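Local coordinates for putative uncharacterized protein smu.1377c (Streptococcus mutans, PDB 3L7V) that is of unknown function but has a YrdC-like domain that suggests a role in tRNA modification, and may bind double-stranded RNA, at residues S73-L78 with E149-D154; K85-N90 with Y185-N190; P92-C97 with C160-F165; R104-L109 with L131-E136. All coordinates share one frame; numbering follows the deposited sequence.

Contact 1 of 4, residues S73-L78 with E149-D154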
loop_
_atom_site.group_PDB
_atom_site.type_symbol
_atom_site.label_atom_id
_atom_site.label_comp_id
_atom_site.label_asym_id
_atom_site.label_seq_id
_atom_site.Cartn_x
_atom_site.Cartn_y
_atom_site.Cartn_z
ATOM N N SER A 73 -12.033 2.973 -4.254
ATOM C CA SER A 73 -11.641 4.357 -4.524
ATOM C C SER A 73 -12.563 5.457 -3.948
ATOM O O SER A 73 -12.387 6.630 -4.265
ATOM C CB SER A 73 -11.398 4.574 -6.026
ATOM O OG SER A 73 -12.616 4.614 -6.741
ATOM N N ASP A 74 -13.522 5.094 -3.094
ATOM C CA ASP A 74 -14.328 6.108 -2.412
ATOM C C ASP A 74 -14.836 5.698 -1.029
ATOM O O ASP A 74 -14.656 4.560 -0.599
ATOM C CB ASP A 74 -15.492 6.566 -3.300
ATOM C CG ASP A 74 -16.408 5.421 -3.703
ATOM O OD1 ASP A 74 -16.436 4.388 -2.993
ATOM O OD2 ASP A 74 -17.094 5.557 -4.739
ATOM N N LYS A 75 -15.471 6.633 -0.331
ATOM C CA LYS A 75 -15.993 6.370 1.016
ATOM C C LYS A 75 -17.016 5.212 1.077
ATOM O O LYS A 75 -16.931 4.343 1.955
ATOM C CB LYS A 75 -16.586 7.656 1.606
ATOM C CG LYS A 75 -17.235 7.503 2.974
ATOM C CD LYS A 75 -16.203 7.321 4.062
ATOM C CE LYS A 75 -16.855 7.355 5.448
ATOM N NZ LYS A 75 -17.291 8.720 5.864
ATOM N N LYS A 76 -17.977 5.206 0.152
ATOM C CA LYS A 76 -18.948 4.106 0.050
ATOM C C LYS A 76 -18.292 2.722 -0.121
ATOM O O LYS A 76 -18.769 1.728 0.432
ATOM C CB LYS A 76 -19.934 4.354 -1.097
ATOM C CG LYS A 76 -21.329 4.736 -0.665
ATOM C CD LYS A 76 -22.154 3.497 -0.300
ATOM C CE LYS A 76 -21.799 2.962 1.084
ATOM N NZ LYS A 76 -22.381 1.617 1.355
ATOM N N GLY A 77 -17.209 2.657 -0.895
ATOM C CA GLY A 77 -16.480 1.410 -1.063
ATOM C C GLY A 77 -15.691 1.035 0.182
ATOM O O GLY A 77 -15.563 -0.148 0.504
ATOM N N LEU A 78 -15.168 2.048 0.881
ATOM C CA LEU A 78 -14.397 1.841 2.108
ATOM C C LEU A 78 -15.245 1.284 3.239
ATOM O O LEU A 78 -14.805 0.390 3.958
ATOM C CB LEU A 78 -13.693 3.131 2.553
ATOM C CG LEU A 78 -12.392 3.463 1.824
ATOM C CD1 LEU A 78 -12.076 4.951 1.890
ATOM C CD2 LEU A 78 -11.235 2.624 2.389
ATOM N N GLU A 149 -11.280 10.820 4.482
ATOM C CA GLU A 149 -10.131 11.044 5.367
ATOM C C GLU A 149 -10.293 10.287 6.672
ATOM O O GLU A 149 -9.331 10.075 7.411
ATOM C CB GLU A 149 -9.957 12.535 5.692
ATOM C CG GLU A 149 -10.448 13.483 4.623
ATOM C CD GLU A 149 -11.947 13.719 4.701
ATOM O OE1 GLU A 149 -12.436 14.025 5.810
ATOM O OE2 GLU A 149 -12.627 13.607 3.656
ATOM N N GLU A 150 -11.524 9.898 6.967
ATOM C CA GLU A 150 -11.812 9.197 8.205
ATOM C C GLU A 150 -11.284 7.757 8.133
ATOM O O GLU A 150 -10.858 7.194 9.144
ATOM C CB GLU A 150 -13.318 9.247 8.482
ATOM C CG GLU A 150 -13.808 8.374 9.617
ATOM C CD GLU A 150 -15.334 8.193 9.607
ATOM O OE1 GLU A 150 -15.866 7.550 10.543
ATOM O OE2 GLU A 150 -16.000 8.689 8.666
ATOM N N LEU A 151 -11.285 7.176 6.932
ATOM C CA LEU A 151 -10.941 5.761 6.759
ATOM C C LEU A 151 -9.586 5.457 6.065
ATOM O O LEU A 151 -9.183 4.297 5.984
ATOM C CB LEU A 151 -12.083 5.004 6.056
ATOM C CG LEU A 151 -13.410 4.777 6.799
ATOM C CD1 LEU A 151 -13.193 4.213 8.197
ATOM C CD2 LEU A 151 -14.196 6.059 6.882
HETATM N N MSE A 152 -8.881 6.475 5.577
HETATM C CA MSE A 152 -7.569 6.234 4.972
HETATM C C MSE A 152 -6.432 7.172 5.439
HETATM O O MSE A 152 -5.345 7.170 4.870
HETATM C CB MSE A 152 -7.664 6.158 3.441
HETATM C CG MSE A 152 -8.730 7.040 2.798
HETATM SE SE MSE A 152 -8.283 8.938 2.741
HETATM C CE MSE A 152 -6.374 8.782 2.229
ATOM N N THR A 153 -6.703 7.973 6.466
ATOM C CA THR A 153 -5.659 8.634 7.243
ATOM C C THR A 153 -5.932 8.325 8.708
ATOM O O THR A 153 -7.051 7.949 9.067
ATOM C CB THR A 153 -5.636 10.179 7.061
ATOM O OG1 THR A 153 -6.744 10.771 7.745
ATOM C CG2 THR A 153 -5.679 10.572 5.598
ATOM N N ASP A 154 -4.921 8.472 9.556
ATOM C CA ASP A 154 -5.142 8.344 10.988
ATOM C C ASP A 154 -5.402 9.728 11.589
ATOM O O ASP A 154 -5.484 10.727 10.864
ATOM C CB ASP A 154 -3.965 7.640 11.676
ATOM C CG ASP A 154 -2.688 8.480 11.673
ATOM O OD1 ASP A 154 -1.771 8.148 12.441
ATOM O OD2 ASP A 154 -2.598 9.470 10.917
#
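Lys75 and Glu150 form the salt bridge of this contact, with Lys75 NZ 3.1 Å from Glu150 OE2. The ammonium group meets that oxygen nearly along the carboxylate C-O axis. Glu150 reaches out as an extended chain with CG opposite its backbone N (chi1 171°), whereas Lys75 bends at chi2 and chi4, which brings its tip round to the acid. Because Lys75 NZ also donates to Gly147 O, a carbonyl shares with the carboxylate in fixing this amine.

Apolar contacts fill the inner side. The aliphatic part of Lys75 passes roughly perpendicular to Leu151, and Lys75 CE is modelled 3.3 Å from Leu151 CD2, shorter than usual for two carbons, so the exact fit there is doubtful. Deeper in, Leu78 CD1 touches Met152 CG at 4.0 Å and Leu151 CB at 4.2 Å, the two leucines running antiparallel alongside each other. Met152, a selenomethionine, offers CG to the leucine while its selenium end turns away.

Each segment also carries an internal side-chain hydrogen bond. Asp74 is the N-cap of helix 75-85, its OD1 accepting from Gly77 N at 2.8 Å, and its OD2 takes Gly57 N. Thr153 OG1 donates to Glu149 O at 2.7 Å, on a lone pair in the carbonyl plane, across the short, weakly bonded helix 149-152.

The first turn of helix 75-85 thus packs on helix 149-152, which touches helix 135-143 through Glu149 and Met152 and accepts at Leu151 O from Gly93 N, just ahead of strand 94-96.

Contact 2 of 4, residues K85-N90 with Y185-N190; sequences KKRNRN and YASSAN. With SO4 (sulfate ion), chain H; SO4 (sulfate ion), chain B.
Lys85 supplies the tight part of this contact by laying its side chain along the end of strand 185-188. Lys85 NZ donates to Ser188 O at 2.9 Å, lying 15° from the carbonyl plane, and to O3 of the chain H sulfate at 2.8 Å. A weak bond runs from Lys85 NZ to Ser187 OG at 3.4 Å. The bends at chi2 and chi3 fold the lysine over the Ser188 carbonyl, so that Lys85 CD also comes within 3.1 Å of Ser188 O. Next to it, Ser187 OG sits over one face of the Arg87 guanidinium, 2.8 Å from Arg87 NH1, but the angle is too poor for a hydrogen bond. The guanidinium is instead held by Lys91 O, which takes NE, and Pro92 O, which takes NH2.

Lys85 and Arg87 flank Lys86, the positive-phi residue of a Schellman motif that ends helix 75-85. With Ser188 and Asn190 they match the KxR and SxN sequence pattern of YrdC and Sua5 proteins, where these residues line an anion-binding pocket; the sulfates here, probably from the crystallisation liquor, are consistent with such a site. The chain B sulfate accepts from Ser188 N through O3 at 3.2 Å, with an N-H...O angle of 163°.

Toward solvent the packing loosens. Water 1 bridges Lys85 O and Asn190 OD1, donating to the latter at 2.7 Å, and Ser188 OG turns back to Asn190 O within its own segment. Along the outer loop, the side chains of Lys86, Asn88 and Arg89 are not modelled beyond CB.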
loop_
_atom_site.group_PDB
_atom_site.type_symbol
_atom_site.label_atom_id
_atom_site.label_comp_id
_atom_site.label_asym_id
_atom_site.label_seq_id
_atom_site.Cartn_x
_atom_site.Cartn_y
_atom_site.Cartn_z
ATOM N N LYS A 85 -14.540 -7.276 6.363
ATOM C CA LYS A 85 -13.437 -7.862 7.125
ATOM C C LYS A 85 -13.684 -7.803 8.625
ATOM O O LYS A 85 -13.039 -8.530 9.391
ATOM C CB LYS A 85 -12.111 -7.149 6.837
ATOM C CG LYS A 85 -11.641 -7.237 5.412
ATOM C CD LYS A 85 -10.140 -7.405 5.338
ATOM C CE LYS A 85 -9.401 -6.421 6.222
ATOM N NZ LYS A 85 -7.931 -6.682 6.176
ATOM N N LYS A 86 -14.607 -6.934 9.037
ATOM C CA LYS A 86 -14.823 -6.634 10.451
ATOM C C LYS A 86 -13.543 -6.042 11.041
ATOM O O LYS A 86 -13.061 -6.474 12.093
ATOM C CB LYS A 86 -15.270 -7.880 11.232
ATOM N N ARG A 87 -13.009 -5.044 10.339
ATOM C CA ARG A 87 -11.742 -4.410 10.684
ATOM C C ARG A 87 -11.956 -3.223 11.625
ATOM O O ARG A 87 -12.954 -2.516 11.523
ATOM C CB ARG A 87 -11.057 -3.960 9.392
ATOM C CG ARG A 87 -9.780 -3.140 9.538
ATOM C CD ARG A 87 -9.295 -2.722 8.148
ATOM N NE ARG A 87 -8.090 -1.890 8.152
ATOM C CZ ARG A 87 -6.860 -2.356 7.960
ATOM N NH1 ARG A 87 -6.662 -3.652 7.774
ATOM N NH2 ARG A 87 -5.828 -1.527 7.956
ATOM N N ASN A 88 -11.020 -3.011 12.545
ATOM C CA ASN A 88 -11.078 -1.856 13.436
ATOM C C ASN A 88 -11.004 -0.538 12.660
ATOM O O ASN A 88 -10.122 -0.348 11.814
ATOM C CB ASN A 88 -9.971 -1.926 14.488
ATOM N N ARG A 89 -11.941 0.360 12.954
ATOM C CA ARG A 89 -12.082 1.627 12.239
ATOM C C ARG A 89 -10.903 2.589 12.438
ATOM O O ARG A 89 -10.708 3.523 11.646
ATOM C CB ARG A 89 -13.391 2.313 12.639
ATOM N N ASN A 90 -10.136 2.367 13.502
ATOM C CA ASN A 90 -8.955 3.175 13.779
ATOM C C ASN A 90 -7.724 2.669 13.031
ATOM O O ASN A 90 -6.654 3.269 13.112
ATOM C CB ASN A 90 -8.674 3.220 15.282
ATOM C CG ASN A 90 -9.447 4.319 15.993
ATOM O OD1 ASN A 90 -9.446 5.476 15.567
ATOM N ND2 ASN A 90 -10.098 3.962 17.095
ATOM N N TYR A 185 -7.340 2.801 -2.913
ATOM C CA TYR A 185 -7.016 2.447 -1.522
ATOM C C TYR A 185 -7.193 0.949 -1.286
ATOM O O TYR A 185 -7.902 0.280 -2.044
ATOM C CB TYR A 185 -7.894 3.226 -0.529
ATOM C CG TYR A 185 -8.056 4.691 -0.866
ATOM C CD1 TYR A 185 -9.266 5.184 -1.348
ATOM C CD2 TYR A 185 -6.996 5.583 -0.713
ATOM C CE1 TYR A 185 -9.417 6.523 -1.669
ATOM C CE2 TYR A 185 -7.141 6.915 -1.033
ATOM C CZ TYR A 185 -8.351 7.384 -1.510
ATOM O OH TYR A 185 -8.493 8.720 -1.829
ATOM N N ALA A 186 -6.570 0.421 -0.230
ATOM C CA ALA A 186 -6.530 -1.028 -0.042
ATOM C C ALA A 186 -6.292 -1.517 1.378
ATOM O O ALA A 186 -5.842 -0.777 2.254
ATOM C CB ALA A 186 -5.501 -1.657 -0.968
ATOM N N SER A 187 -6.576 -2.806 1.549
ATOM C CA SER A 187 -6.389 -3.558 2.782
ATOM C C SER A 187 -6.260 -5.023 2.341
ATOM O O SER A 187 -6.728 -5.390 1.255
ATOM C CB SER A 187 -7.617 -3.378 3.672
ATOM O OG SER A 187 -7.312 -3.588 5.034
ATOM N N SER A 188 -5.636 -5.871 3.151
ATOM C CA SER A 188 -5.423 -7.254 2.714
ATOM C C SER A 188 -6.706 -8.072 2.757
ATOM O O SER A 188 -7.577 -7.830 3.589
ATOM C CB SER A 188 -4.305 -7.946 3.507
ATOM O OG SER A 188 -4.687 -8.211 4.845
ATOM N N ALA A 189 -6.805 -9.042 1.853
ATOM C CA ALA A 189 -7.993 -9.893 1.712
ATOM C C ALA A 189 -7.941 -11.105 2.650
ATOM O O ALA A 189 -7.665 -12.227 2.218
ATOM C CB ALA A 189 -8.152 -10.350 0.248
ATOM N N ASN A 190 -8.246 -10.857 3.921
ATOM C CA ASN A 190 -7.947 -11.769 5.027
ATOM C C ASN A 190 -6.462 -12.030 5.203
ATOM O O ASN A 190 -5.729 -11.126 5.599
ATOM C CB ASN A 190 -8.740 -13.073 4.948
ATOM C CG ASN A 190 -9.936 -13.066 5.875
ATOM O OD1 ASN A 190 -10.246 -12.040 6.484
ATOM N ND2 ASN A 190 -10.609 -14.201 5.994
HETATM S S SO4 H . -6.811 -6.814 9.875
HETATM O O1 SO4 H . -6.744 -7.884 10.868
HETATM O O2 SO4 H . -5.783 -5.820 10.170
HETATM O O3 SO4 H . -6.555 -7.379 8.550
HETATM O O4 SO4 H . -8.135 -6.191 9.925
HETATM S S SO4 B . -2.702 -4.381 5.721
HETATM O O1 SO4 B . -2.815 -2.975 6.117
HETATM O O2 SO4 B . -1.847 -5.096 6.662
HETATM O O3 SO4 B . -4.031 -4.996 5.733
HETATM O O4 SO4 B . -2.087 -4.474 4.396
HETATM O O HOH W 1 -11.495 -10.955 8.574
#

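Contact 3 of 4, residues P92-C97 with C160-F165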
loop_
_atom_site.group_PDB
_atom_site.type_symbol
_atom_site.label_atom_id
_atom_site.label_comp_id
_atom_site.label_asym_id
_atom_site.label_seq_id
_atom_site.Cartn_x
_atom_site.Cartn_y
_atom_site.Cartn_z
ATOM N N PRO A 92 -6.418 2.365 9.488
ATOM C CA PRO A 92 -6.668 2.915 8.144
ATOM C C PRO A 92 -6.225 2.001 6.988
ATOM O O PRO A 92 -5.299 1.191 7.155
ATOM C CB PRO A 92 -5.831 4.213 8.124
ATOM C CG PRO A 92 -5.278 4.381 9.544
ATOM C CD PRO A 92 -5.278 3.023 10.153
ATOM N N GLY A 93 -6.892 2.131 5.837
ATOM C CA GLY A 93 -6.388 1.562 4.592
ATOM C C GLY A 93 -5.155 2.332 4.115
ATOM O O GLY A 93 -4.888 3.445 4.581
ATOM N N VAL A 94 -4.409 1.745 3.181
ATOM C CA VAL A 94 -3.173 2.339 2.657
ATOM C C VAL A 94 -3.386 2.986 1.282
ATOM O O VAL A 94 -4.349 2.650 0.579
ATOM C CB VAL A 94 -2.086 1.261 2.512
ATOM C CG1 VAL A 94 -1.989 0.425 3.787
ATOM C CG2 VAL A 94 -2.384 0.371 1.320
ATOM N N VAL A 95 -2.493 3.903 0.899
ATOM C CA VAL A 95 -2.544 4.553 -0.422
ATOM C C VAL A 95 -1.655 3.857 -1.474
ATOM O O VAL A 95 -0.437 3.784 -1.315
ATOM C CB VAL A 95 -2.156 6.054 -0.342
ATOM C CG1 VAL A 95 -2.297 6.712 -1.701
ATOM C CG2 VAL A 95 -3.002 6.784 0.682
ATOM N N LEU A 96 -2.264 3.353 -2.546
ATOM C CA LEU A 96 -1.522 2.642 -3.605
ATOM C C LEU A 96 -1.032 3.592 -4.714
ATOM O O LEU A 96 -1.846 4.107 -5.480
ATOM C CB LEU A 96 -2.392 1.541 -4.239
ATOM C CG LEU A 96 -2.912 0.369 -3.393
ATOM C CD1 LEU A 96 -3.898 -0.472 -4.193
ATOM C CD2 LEU A 96 -1.774 -0.500 -2.866
ATOM N N CYS A 97 0.286 3.802 -4.800
ATOM C CA CYS A 97 0.887 4.736 -5.775
ATOM C C CYS A 97 1.269 4.057 -7.105
ATOM O O CYS A 97 1.979 3.052 -7.122
ATOM C CB CYS A 97 2.123 5.456 -5.170
ATOM S SG CYS A 97 1.768 6.605 -3.778
ATOM N N CYS A 160 -0.002 5.412 4.980
ATOM C CA CYS A 160 1.042 4.538 4.438
ATOM C C CYS A 160 1.008 4.555 2.902
ATOM O O CYS A 160 0.030 4.102 2.305
ATOM C CB CYS A 160 0.880 3.091 4.941
ATOM S SG CYS A 160 2.184 1.932 4.342
ATOM N N PHE A 161 2.073 5.065 2.278
ATOM C CA PHE A 161 2.174 5.137 0.810
ATOM C C PHE A 161 3.038 3.980 0.262
ATOM O O PHE A 161 4.193 3.830 0.657
ATOM C CB PHE A 161 2.778 6.493 0.370
ATOM C CG PHE A 161 1.879 7.689 0.617
ATOM C CD1 PHE A 161 1.043 8.171 -0.384
ATOM C CD2 PHE A 161 1.882 8.335 1.844
ATOM C CE1 PHE A 161 0.227 9.261 -0.161
ATOM C CE2 PHE A 161 1.060 9.425 2.076
ATOM C CZ PHE A 161 0.232 9.891 1.071
ATOM N N VAL A 162 2.496 3.187 -0.660
ATOM C CA VAL A 162 3.150 1.947 -1.116
ATOM C C VAL A 162 3.451 1.968 -2.609
ATOM O O VAL A 162 2.614 2.417 -3.380
ATOM C CB VAL A 162 2.228 0.725 -0.872
ATOM C CG1 VAL A 162 2.958 -0.557 -1.170
ATOM C CG2 VAL A 162 1.714 0.719 0.548
ATOM N N ILE A 163 4.622 1.456 -3.008
ATOM C CA ILE A 163 5.001 1.285 -4.425
ATOM C C ILE A 163 5.396 -0.162 -4.745
ATOM O O ILE A 163 5.722 -0.923 -3.845
ATOM C CB ILE A 163 6.250 2.152 -4.824
ATOM C CG1 ILE A 163 7.417 1.900 -3.849
ATOM C CG2 ILE A 163 5.902 3.629 -4.939
ATOM C CD1 ILE A 163 8.760 2.465 -4.288
ATOM N N LYS A 164 5.390 -0.516 -6.035
ATOM C CA LYS A 164 5.866 -1.819 -6.544
ATOM C C LYS A 164 5.287 -3.033 -5.817
ATOM O O LYS A 164 5.995 -3.992 -5.519
ATOM C CB LYS A 164 7.410 -1.899 -6.564
ATOM C CG LYS A 164 8.098 -0.898 -7.504
ATOM C CD LYS A 164 7.666 -1.088 -8.970
ATOM C CE LYS A 164 8.199 0.035 -9.871
ATOM N NZ LYS A 164 7.845 -0.215 -11.308
ATOM N N PHE A 165 3.987 -2.992 -5.571
ATOM C CA PHE A 165 3.307 -3.985 -4.757
ATOM C C PHE A 165 2.792 -5.190 -5.531
ATOM O O PHE A 165 2.317 -6.137 -4.927
ATOM C CB PHE A 165 2.135 -3.320 -4.017
ATOM C CG PHE A 165 1.280 -2.431 -4.902
ATOM C CD1 PHE A 165 0.142 -2.926 -5.517
ATOM C CD2 PHE A 165 1.624 -1.100 -5.114
ATOM C CE1 PHE A 165 -0.647 -2.105 -6.328
ATOM C CE2 PHE A 165 0.845 -0.280 -5.916
ATOM C CZ PHE A 165 -0.293 -0.788 -6.527
HETATM O O HOH W 2 4.001 1.131 -8.020
#
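Val95 pairs with Phe161 in a parallel bridge, and Leu96 with Val162 in the next. Val95 N donates to Cys160 O at 2.9 Å, and Val95 O accepts from Val162 N at 3.1 Å, so one residue bonds on both sides of Phe161. Cys97 N then donates to Val162 O at 3.1 Å, continuing the pairing by one residue.

Leu96 can be followed outward. Its CB lies 3.9 Å from Phe165 CZ. CG lies opposite the carbonyl carbon (chi1 -62°), and from there the two methyls diverge. CD2 comes down on the Phe165 ring 3.8 Å from its centroid and only 4° off the normal, a well-centred CH-pi contact in which the leucine stands nearly square to the phenylalanine side chain. CD1 turns instead to Ala186 of the next strand. The rim of the same ring is met in plane by Cys97 O, 3.7 Å from Phe165 CE2; water 2 links this carbonyl to Lys164 N.

Phe161 and Val95 project together from the other face of the sheet, with Val95 CB 3.8 Å from Phe161 CD1. Cys97 SG approaches the Phe161 ring at its edge, 5.2 Å from the centroid and 83° off the normal, a sulfur-aromatic contact in the ring plane.

Phe161 also packs on Leu103 and Leu106 of helix 100-106. Strands 94-96 and 158-163 are the parallel pair, flanked by the antiparallel strands 185-188 and 127-132, in the middle of the mixed, helix-flanked sheet of the YrdC-like fold.

Contact 4 of 4, residues R104-L109 with L131-E136; sequences RALAQL and LPWKAE. With SO4 (sulfate ion), chain C.
A single backbone bridge, Ala107 with Trp133, joins the exit of helix 100-106 to the turn that leads from strand 127-132 into helix 135-143. Two hydrogen bonds flank it: Lys134 N donates to Leu106 O at 3.1 Å, and Gln108 N to Pro132 O, also at 3.1 Å. Gln108 adds a side-chain bond, its NE2 reaching Trp133 O at 2.9 Å. That donor stands 48° out of the carbonyl plane, so it does not use a lone pair, and the extended Gln108 chain lies crosswise to Pro132.

On the buried side, Leu106 runs along Trp133 in the same direction, Leu106 CD2 touching Trp133 CZ3 at 4.0 Å. The indole NE1 is bonded to Ser159 OG, which helps fix the ring. Leu131 CD1 touches both Ala107 CB and Leu109 CD1, 3.8 Å from the latter.

Toward the outside, Lys134 bends at chi2, chi3 and chi4 and curls over the helix end, with its CD 3.4 Å from Ala107 O. Water 3 ties its NZ to the carbonyls of Arg104 and Ala107.

Lys134 is the N-cap residue of helix 135-143, and Ala135 N donates to O2 of the chain C sulfate at 3.0 Å, nearly straight at 175°. An anion held by a backbone N-H in this way is characteristic of a helix N-terminus, here with a sulfate probably from the crystallisation liquor.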
loop_
_atom_site.group_PDB
_atom_site.type_symbol
_atom_site.label_atom_id
_atom_site.label_comp_id
_atom_site.label_asym_id
_atom_site.label_seq_id
_atom_site.Cartn_x
_atom_site.Cartn_y
_atom_site.Cartn_z
ATOM N N ARG A 104 4.989 12.251 -5.165
ATOM C CA ARG A 104 5.518 13.593 -4.909
ATOM C C ARG A 104 4.441 14.679 -4.889
ATOM O O ARG A 104 4.613 15.722 -4.257
ATOM C CB ARG A 104 6.595 13.953 -5.933
ATOM C CG ARG A 104 7.849 13.090 -5.872
ATOM C CD ARG A 104 8.860 13.547 -6.916
ATOM N NE ARG A 104 10.100 12.783 -6.885
ATOM C CZ ARG A 104 10.594 12.095 -7.910
ATOM N NH1 ARG A 104 9.965 12.064 -9.079
ATOM N NH2 ARG A 104 11.738 11.449 -7.768
ATOM N N ALA A 105 3.330 14.433 -5.571
ATOM C CA ALA A 105 2.190 15.350 -5.507
ATOM C C ALA A 105 1.434 15.317 -4.178
ATOM O O ALA A 105 0.790 16.304 -3.823
ATOM C CB ALA A 105 1.212 15.095 -6.676
ATOM N N LEU A 106 1.512 14.195 -3.452
ATOM C CA LEU A 106 0.646 13.947 -2.281
ATOM C C LEU A 106 1.322 13.989 -0.895
ATOM O O LEU A 106 0.724 14.439 0.084
ATOM C CB LEU A 106 -0.083 12.598 -2.431
ATOM C CG LEU A 106 -1.020 12.362 -3.623
ATOM C CD1 LEU A 106 -1.823 11.061 -3.452
ATOM C CD2 LEU A 106 -1.954 13.538 -3.815
ATOM N N ALA A 107 2.551 13.502 -0.809
ATOM C CA ALA A 107 3.225 13.334 0.479
ATOM C C ALA A 107 4.376 14.313 0.676
ATOM O O ALA A 107 5.046 14.666 -0.282
ATOM C CB ALA A 107 3.734 11.879 0.624
ATOM N N GLN A 108 4.593 14.746 1.918
ATOM C CA GLN A 108 5.755 15.564 2.274
ATOM C C GLN A 108 7.012 14.695 2.263
ATOM O O GLN A 108 6.989 13.552 2.757
ATOM C CB GLN A 108 5.607 16.157 3.685
ATOM C CG GLN A 108 4.507 17.174 3.865
ATOM C CD GLN A 108 4.409 17.683 5.294
ATOM O OE1 GLN A 108 5.404 17.774 6.011
ATOM N NE2 GLN A 108 3.199 18.001 5.717
ATOM N N LEU A 109 8.107 15.246 1.741
ATOM C CA LEU A 109 9.354 14.495 1.536
ATOM C C LEU A 109 10.597 15.334 1.880
ATOM O O LEU A 109 10.552 16.568 1.834
ATOM C CB LEU A 109 9.450 14.058 0.067
ATOM C CG LEU A 109 8.944 12.703 -0.456
ATOM C CD1 LEU A 109 8.052 12.000 0.519
ATOM C CD2 LEU A 109 8.254 12.851 -1.800
ATOM N N LEU A 131 3.975 8.516 6.060
ATOM C CA LEU A 131 4.284 9.935 5.808
ATOM C C LEU A 131 3.105 10.908 6.108
ATOM O O LEU A 131 1.955 10.489 6.172
ATOM C CB LEU A 131 4.743 10.102 4.348
ATOM C CG LEU A 131 6.071 9.429 3.960
ATOM C CD1 LEU A 131 6.225 9.286 2.440
ATOM C CD2 LEU A 131 7.273 10.177 4.581
ATOM N N PRO A 132 3.397 12.211 6.288
ATOM C CA PRO A 132 2.341 13.239 6.385
ATOM C C PRO A 132 1.883 13.709 5.002
ATOM O O PRO A 132 2.640 13.584 4.045
ATOM C CB PRO A 132 3.040 14.413 7.094
ATOM C CG PRO A 132 4.482 13.949 7.376
ATOM C CD PRO A 132 4.741 12.798 6.433
ATOM N N TRP A 133 0.676 14.255 4.896
ATOM C CA TRP A 133 0.199 14.846 3.628
ATOM C C TRP A 133 0.669 16.287 3.455
ATOM O O TRP A 133 0.781 17.036 4.429
ATOM C CB TRP A 133 -1.340 14.827 3.538
ATOM C CG TRP A 133 -1.940 13.473 3.269
ATOM C CD1 TRP A 133 -2.004 12.412 4.137
ATOM C CD2 TRP A 133 -2.578 13.037 2.057
ATOM N NE1 TRP A 133 -2.632 11.344 3.533
ATOM C CE2 TRP A 133 -2.999 11.703 2.261
ATOM C CE3 TRP A 133 -2.834 13.643 0.819
ATOM C CZ2 TRP A 133 -3.656 10.965 1.271
ATOM C CZ3 TRP A 133 -3.488 12.907 -0.162
ATOM C CH2 TRP A 133 -3.893 11.583 0.074
ATOM N N LYS A 134 0.933 16.679 2.215
ATOM C CA LYS A 134 1.135 18.097 1.902
ATOM C C LYS A 134 -0.143 18.886 2.177
ATOM O O LYS A 134 -1.232 18.455 1.799
ATOM C CB LYS A 134 1.541 18.272 0.442
ATOM C CG LYS A 134 2.961 17.857 0.162
ATOM C CD LYS A 134 3.089 17.329 -1.250
ATOM C CE LYS A 134 3.606 18.390 -2.189
ATOM N NZ LYS A 134 5.045 18.603 -1.914
ATOM N N ALA A 135 -0.012 20.037 2.833
ATOM C CA ALA A 135 -1.182 20.847 3.196
ATOM C C ALA A 135 -2.197 20.981 2.065
ATOM O O ALA A 135 -3.391 20.773 2.268
ATOM C CB ALA A 135 -0.762 22.230 3.677
ATOM N N GLU A 136 -1.713 21.336 0.879
ATOM C CA GLU A 136 -2.594 21.618 -0.241
ATOM C C GLU A 136 -3.265 20.345 -0.762
ATOM O O GLU A 136 -4.404 20.383 -1.239
ATOM C CB GLU A 136 -1.819 22.314 -1.359
ATOM C CG GLU A 136 -2.663 22.670 -2.565
ATOM C CD GLU A 136 -3.410 23.977 -2.394
ATOM O OE1 GLU A 136 -4.636 23.940 -2.150
ATOM O OE2 GLU A 136 -2.768 25.043 -2.503
HETATM S S SO4 C . 3.731 21.420 2.525
HETATM O O1 SO4 C . 4.871 22.028 3.204
HETATM O O2 SO4 C . 2.827 20.873 3.537
HETATM O O3 SO4 C . 3.030 22.433 1.739
HETATM O O4 SO4 C . 4.201 20.375 1.614
HETATM O O HOH W 3 6.696 16.180 -2.300
HETATM O O HOH W 4 7.560 17.995 -0.159
#

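Contacts 1 and 2 share helix 75-85 and meet through Tyr185, whose CE2 lies 3.8 Å from Met152 CE. Contact 3 adjoins the putative anion pocket of contact 2: Ala186 O pairs with Val94 N, and the Val94 side chain is about 4 Å from a sulfate. Trp133 of contact 4 touches both contact 1 and contact 3, its CZ2 lying 3.6 Å from Met152 CE and its CE2 3.9 Å from Phe161 CZ. Contact 4 does not touch contact 2: their centres are about 23 Å apart and their nearest atoms about 6 Å, and the sulfate of contact 4 marks a separate spot at a helix start.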